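Local atomic coordinates of development-specific protein S (Myxococcus xanthus, PDB entry 1NPS), a protein that assembles on the surface of myxospores in the presence of calcium ions, its N-terminal domain, the part described here, binding two of them. Residues A[42-53]-A[63-74]. Sequence-based numbering, arbitrary orientation.
Sequences KVPPGVKAILYQ and EVVANAEELGPL. With CA (calcium ion), chain C.
A49 and V64 face each other as an antiparallel hydrogen-bonded pair, A49 N giving to V64 O at 3.1 Å and V64 N to A49 O at 2.9 Å. On the buried face V64 turns CG2 onto A49 CB, 3.5 Å away, while V43, from the loop, crosses V64 at about a right angle and sets its CG2 against V64 CG2. Farther along, L51 CD1 sits against both methyls of L71, and L74 CD2 rests on the carbonyl oxygen of L51. On the outer face K48 NZ meets E63 OE2 at 2.8 Å from above the carboxylate plane, a salt bridge. With an alanine at K48 the E63 carboxylate would probably lose this charged mate and be able to swing. Beyond the strands, N67 holds CG beside its own backbone N (chi1 -73°), which turns the amide so that OD1 faces V43 N and takes its N-H at 2.8 Å, in the carbonyl plane, binding the two loops. At the other end the backbone O of Q53 binds a calcium ion at 2.4 Å, in a site that N36 OD1 and S79 OG share. The hairpin of strands 47-52 and 61-64 and the loop 65-74 that packs L71 and L74 against L51 belong to the second Greek key of this βγ-crystallin domain.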
# COMPACT_ATOMS: atom_id res chain seq x y z
N LYS A 42 1.22 0.36 -7.54
CA LYS A 42 0.52 0.71 -8.76
C LYS A 42 -0.91 1.04 -8.34
O LYS A 42 -1.51 0.34 -7.51
CB LYS A 42 0.52 -0.46 -9.76
CG LYS A 42 1.85 -0.71 -10.44
CD LYS A 42 1.71 -1.71 -11.58
CE LYS A 42 3.03 -1.92 -12.27
NZ LYS A 42 2.94 -2.91 -13.38
N VAL A 43 -1.44 2.15 -8.84
CA VAL A 43 -2.79 2.55 -8.51
C VAL A 43 -3.53 2.91 -9.79
O VAL A 43 -3.27 3.94 -10.39
CB VAL A 43 -2.79 3.76 -7.53
CG1 VAL A 43 -4.20 4.06 -7.04
CG2 VAL A 43 -1.87 3.48 -6.35
N PRO A 44 -4.46 2.04 -10.24
CA PRO A 44 -5.23 2.30 -11.46
C PRO A 44 -6.38 3.25 -11.14
O PRO A 44 -6.66 3.53 -9.97
CB PRO A 44 -5.76 0.91 -11.82
CG PRO A 44 -6.05 0.34 -10.49
CD PRO A 44 -4.81 0.72 -9.69
N PRO A 45 -7.06 3.76 -12.19
CA PRO A 45 -8.20 4.68 -12.05
C PRO A 45 -9.32 4.10 -11.18
O PRO A 45 -9.51 2.90 -11.14
CB PRO A 45 -8.67 4.82 -13.49
CG PRO A 45 -7.39 4.80 -14.24
CD PRO A 45 -6.66 3.64 -13.60
N GLY A 46 -10.03 4.96 -10.46
CA GLY A 46 -11.12 4.48 -9.63
C GLY A 46 -10.81 4.11 -8.19
O GLY A 46 -11.74 3.86 -7.43
N VAL A 47 -9.53 4.01 -7.82
CA VAL A 47 -9.10 3.67 -6.45
C VAL A 47 -7.88 4.47 -5.98
O VAL A 47 -7.10 4.97 -6.79
CB VAL A 47 -8.73 2.17 -6.25
CG1 VAL A 47 -9.97 1.30 -6.22
CG2 VAL A 47 -7.73 1.71 -7.30
N LYS A 48 -7.71 4.55 -4.67
CA LYS A 48 -6.58 5.24 -4.05
C LYS A 48 -6.25 4.51 -2.75
O LYS A 48 -7.06 3.72 -2.25
CB LYS A 48 -6.90 6.71 -3.75
CG LYS A 48 -7.86 6.93 -2.60
CD LYS A 48 -7.82 8.37 -2.15
CE LYS A 48 -8.64 8.61 -0.90
NZ LYS A 48 -8.60 10.04 -0.49
N ALA A 49 -5.06 4.75 -2.22
CA ALA A 49 -4.61 4.11 -1.00
C ALA A 49 -3.96 5.11 -0.06
O ALA A 49 -3.37 6.11 -0.48
CB ALA A 49 -3.60 3.00 -1.32
N ILE A 50 -4.09 4.84 1.23
CA ILE A 50 -3.45 5.66 2.25
C ILE A 50 -2.53 4.67 2.96
O ILE A 50 -3.00 3.66 3.50
CB ILE A 50 -4.44 6.27 3.26
CG1 ILE A 50 -5.52 7.05 2.53
CG2 ILE A 50 -3.68 7.21 4.21
CD1 ILE A 50 -6.68 7.54 3.40
N LEU A 51 -1.22 4.90 2.87
CA LEU A 51 -0.23 4.03 3.51
C LEU A 51 0.17 4.68 4.84
O LEU A 51 0.43 5.88 4.90
CB LEU A 51 0.97 3.85 2.59
CG LEU A 51 0.67 3.62 1.10
CD1 LEU A 51 1.98 3.39 0.36
CD2 LEU A 51 -0.27 2.45 0.90
N TYR A 52 0.16 3.89 5.91
CA TYR A 52 0.48 4.38 7.25
C TYR A 52 1.73 3.74 7.80
O TYR A 52 1.96 2.55 7.59
CB TYR A 52 -0.68 4.07 8.22
CG TYR A 52 -2.02 4.64 7.82
CD1 TYR A 52 -2.41 5.91 8.23
CD2 TYR A 52 -2.91 3.90 7.05
CE1 TYR A 52 -3.65 6.42 7.88
CE2 TYR A 52 -4.14 4.39 6.70
CZ TYR A 52 -4.51 5.66 7.11
OH TYR A 52 -5.73 6.16 6.72
N GLN A 53 2.52 4.52 8.53
CA GLN A 53 3.75 4.01 9.12
C GLN A 53 3.46 3.15 10.34
O GLN A 53 4.24 2.28 10.71
CB GLN A 53 4.65 5.18 9.51
CG GLN A 53 6.05 4.78 9.94
CD GLN A 53 7.05 5.91 9.73
OE1 GLN A 53 7.50 6.15 8.60
NE2 GLN A 53 7.36 6.64 10.80
N GLU A 63 -0.79 9.50 0.72
CA GLU A 63 -1.93 9.14 -0.11
C GLU A 63 -1.49 8.97 -1.57
O GLU A 63 -0.86 9.86 -2.15
CB GLU A 63 -3.03 10.19 -0.02
CG GLU A 63 -4.16 9.99 -1.00
CD GLU A 63 -5.08 11.18 -1.04
OE1 GLU A 63 -4.82 12.11 -1.84
OE2 GLU A 63 -6.06 11.21 -0.26
N VAL A 64 -1.70 7.78 -2.12
CA VAL A 64 -1.33 7.50 -3.51
C VAL A 64 -2.57 7.44 -4.39
O VAL A 64 -3.52 6.72 -4.10
CB VAL A 64 -0.51 6.19 -3.65
CG1 VAL A 64 0.84 6.34 -2.98
CG2 VAL A 64 -1.27 5.01 -3.03
N VAL A 65 -2.56 8.20 -5.48
CA VAL A 65 -3.70 8.22 -6.38
C VAL A 65 -3.33 7.80 -7.79
O VAL A 65 -4.15 7.83 -8.68
CB VAL A 65 -4.35 9.61 -6.40
CG1 VAL A 65 -4.82 9.96 -5.00
CG2 VAL A 65 -3.38 10.65 -6.95
N ALA A 66 -2.07 7.39 -7.95
CA ALA A 66 -1.52 6.95 -9.22
C ALA A 66 -0.25 6.16 -8.92
O ALA A 66 0.24 6.15 -7.78
CB ALA A 66 -1.20 8.15 -10.10
N ASN A 67 0.30 5.52 -9.96
CA ASN A 67 1.50 4.72 -9.81
C ASN A 67 2.63 5.47 -9.09
O ASN A 67 2.83 6.66 -9.30
CB ASN A 67 1.99 4.22 -11.17
CG ASN A 67 1.11 3.12 -11.72
OD1 ASN A 67 0.10 2.74 -11.12
ND2 ASN A 67 1.52 2.56 -12.85
N ALA A 68 3.33 4.76 -8.21
CA ALA A 68 4.43 5.34 -7.44
C ALA A 68 5.59 4.36 -7.41
O ALA A 68 5.53 3.35 -6.71
CB ALA A 68 3.98 5.66 -6.02
N GLU A 69 6.61 4.65 -8.20
CA GLU A 69 7.81 3.80 -8.30
C GLU A 69 8.61 3.75 -7.00
O GLU A 69 9.46 2.88 -6.82
CB GLU A 69 8.74 4.32 -9.41
CG GLU A 69 9.40 5.66 -9.07
CD GLU A 69 10.53 6.04 -10.02
OE1 GLU A 69 10.22 6.53 -11.13
OE2 GLU A 69 11.72 5.85 -9.65
N GLU A 70 8.42 4.75 -6.15
CA GLU A 70 9.12 4.81 -4.88
C GLU A 70 8.22 5.51 -3.85
O GLU A 70 7.26 6.18 -4.22
CB GLU A 70 10.46 5.52 -5.04
CG GLU A 70 10.40 7.00 -5.30
CD GLU A 70 11.43 7.76 -4.48
OE1 GLU A 70 12.12 7.14 -3.62
OE2 GLU A 70 11.55 8.99 -4.67
N LEU A 71 8.55 5.37 -2.57
CA LEU A 71 7.73 5.93 -1.50
C LEU A 71 8.46 6.87 -0.55
O LEU A 71 7.98 7.14 0.56
CB LEU A 71 7.09 4.78 -0.70
CG LEU A 71 6.12 3.87 -1.46
CD1 LEU A 71 5.69 2.75 -0.56
CD2 LEU A 71 4.91 4.65 -1.96
N GLY A 72 9.65 7.31 -0.96
CA GLY A 72 10.42 8.22 -0.13
C GLY A 72 10.57 7.74 1.30
O GLY A 72 11.00 6.61 1.52
N PRO A 73 10.15 8.55 2.29
CA PRO A 73 10.25 8.22 3.72
C PRO A 73 9.44 7.01 4.21
O PRO A 73 9.77 6.43 5.24
CB PRO A 73 9.85 9.53 4.40
CG PRO A 73 8.87 10.13 3.42
CD PRO A 73 9.54 9.88 2.09
N LEU A 74 8.37 6.65 3.51
CA LEU A 74 7.58 5.50 3.92
C LEU A 74 8.07 4.19 3.30
O LEU A 74 7.46 3.13 3.49
CB LEU A 74 6.09 5.72 3.66
CG LEU A 74 5.33 6.33 4.86
CD1 LEU A 74 5.50 7.85 4.89
CD2 LEU A 74 3.86 5.97 4.80
CA CA C . 5.78 0.50 10.16
O HOH W 1 -4.69 6.78 -11.64
O HOH W 2 -7.04 7.79 -8.16
O HOH W 3 5.04 0.86 8.86
O HOH W 4 5.91 0.06 11.82
O HOH W 5 7.36 1.74 10.51